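Local coordinates for IPT/TIG domain-containing protein BACOVA_02650 (Bacteroides ovatus, PDB 5E7G) that binds polysaccharide at the cell surface and probably captures xyloglucan before its transport into the periplasm for degradation, at residues A[23-28]-A[97-102]. Residues are numbered along the deposited sequence; the frame is centred on the assembly and turned at random.
Sequences DVNPGT and HVLSPA
H97 opens a short parallel pairing with D23, its carbonyl O accepting the N-H of V24 at 2.9 Å from H97 O to V24 N. On the face the two side chains share, D23 OD1 lies 3.4 Å from H97 CB, the carboxylate and imidazole planes 68° apart. A chi1 of -170° carries the imidazole out beside its own carbonyl carbon, where it stacks on Y184, whose hydroxyl hydrogen-bonds D23 OD1; one tyrosine thus serves both an aromatic and an acidic neighbour. V98 turns with V24 to the other face, where branched aliphatic side chains suit the buried setting, and its CG1 meets P26 CG at 3.7 Å. L99 returns the backbone bond, nearly straight at 168°, from its N to V24 O (2.6 Å). Its forked side chain lies over the backbone of V24, CD2 resting on D23 CB at 4.0 Å and CD1 3.8 Å from N25 OD1, against the amide. P26 sets CD 3.5 Å from L99 O. Two backbone bonds thus fix the register, P26, lacking an N-H, ends it, and on the face that carries D23 and H97 the links to Y184 tie the ladder to the turn between strands 178-183 and 187-193 of the next β-sheet unit.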
# COMPACT_ATOMS: atom_id res chain seq x y z
N ASP A 23 -35.51 -14.76 20.88
CA ASP A 23 -34.67 -13.74 20.25
C ASP A 23 -35.49 -12.95 19.23
O ASP A 23 -36.29 -13.53 18.48
CB ASP A 23 -33.45 -14.37 19.56
CG ASP A 23 -32.41 -14.88 20.55
OD1 ASP A 23 -32.41 -14.46 21.72
OD2 ASP A 23 -31.58 -15.71 20.14
N VAL A 24 -35.30 -11.64 19.21
CA VAL A 24 -36.10 -10.77 18.34
C VAL A 24 -35.29 -9.56 17.89
O VAL A 24 -34.48 -9.02 18.65
CB VAL A 24 -37.37 -10.27 19.07
CG1 VAL A 24 -38.20 -9.38 18.15
CG2 VAL A 24 -38.20 -11.44 19.55
N ASN A 25 -35.51 -9.14 16.65
CA ASN A 25 -34.87 -7.94 16.12
C ASN A 25 -35.72 -6.70 16.38
O ASN A 25 -36.96 -6.78 16.38
CB ASN A 25 -34.62 -8.08 14.61
CG ASN A 25 -33.46 -9.01 14.29
OD1 ASN A 25 -32.29 -8.64 14.41
ND2 ASN A 25 -33.77 -10.23 13.88
N PRO A 26 -35.08 -5.55 16.60
CA PRO A 26 -35.86 -4.31 16.71
C PRO A 26 -36.70 -4.07 15.46
O PRO A 26 -36.24 -4.34 14.35
CB PRO A 26 -34.80 -3.23 16.89
CG PRO A 26 -33.61 -3.94 17.43
CD PRO A 26 -33.64 -5.31 16.82
N GLY A 27 -37.93 -3.60 15.64
CA GLY A 27 -38.76 -3.24 14.50
C GLY A 27 -39.73 -4.33 14.10
O GLY A 27 -40.71 -4.06 13.42
N THR A 28 -39.48 -5.57 14.53
CA THR A 28 -40.34 -6.69 14.13
C THR A 28 -41.57 -6.80 15.03
O THR A 28 -41.55 -6.40 16.20
CB THR A 28 -39.59 -8.03 14.17
OG1 THR A 28 -39.36 -8.43 15.52
CG2 THR A 28 -38.26 -7.94 13.42
N HIS A 97 -35.16 -11.49 24.35
CA HIS A 97 -33.89 -10.87 24.01
C HIS A 97 -33.98 -10.10 22.70
O HIS A 97 -34.07 -10.69 21.63
CB HIS A 97 -32.80 -11.93 23.91
CG HIS A 97 -31.42 -11.37 23.79
ND1 HIS A 97 -30.95 -10.79 22.64
CD2 HIS A 97 -30.41 -11.30 24.69
CE1 HIS A 97 -29.71 -10.39 22.83
NE2 HIS A 97 -29.36 -10.68 24.07
N VAL A 98 -33.94 -8.77 22.79
CA VAL A 98 -33.91 -7.93 21.60
C VAL A 98 -32.46 -7.87 21.10
O VAL A 98 -31.56 -7.41 21.82
CB VAL A 98 -34.44 -6.52 21.88
CG1 VAL A 98 -34.53 -5.73 20.58
CG2 VAL A 98 -35.81 -6.58 22.54
N LEU A 99 -32.25 -8.33 19.88
CA LEU A 99 -30.91 -8.55 19.33
C LEU A 99 -30.17 -7.27 18.98
O LEU A 99 -30.71 -6.39 18.31
CB LEU A 99 -30.99 -9.42 18.07
CG LEU A 99 -31.52 -10.84 18.26
CD1 LEU A 99 -31.82 -11.46 16.91
CD2 LEU A 99 -30.52 -11.68 19.03
N SER A 100 -28.92 -7.19 19.42
CA SER A 100 -28.04 -6.10 19.02
C SER A 100 -27.52 -6.34 17.60
O SER A 100 -27.55 -7.47 17.11
CB SER A 100 -26.88 -5.96 19.99
OG SER A 100 -27.34 -5.51 21.25
N PRO A 101 -27.03 -5.28 16.94
CA PRO A 101 -26.45 -5.45 15.60
C PRO A 101 -25.22 -6.36 15.61
O PRO A 101 -24.51 -6.44 16.62
CB PRO A 101 -26.07 -4.02 15.19
CG PRO A 101 -26.79 -3.12 16.14
CD PRO A 101 -26.95 -3.89 17.41
N ALA A 102 -24.97 -7.04 14.50
CA ALA A 102 -23.87 -7.99 14.41
C ALA A 102 -22.51 -7.29 14.49
O ALA A 102 -22.34 -6.20 13.95
CB ALA A 102 -23.96 -8.78 13.12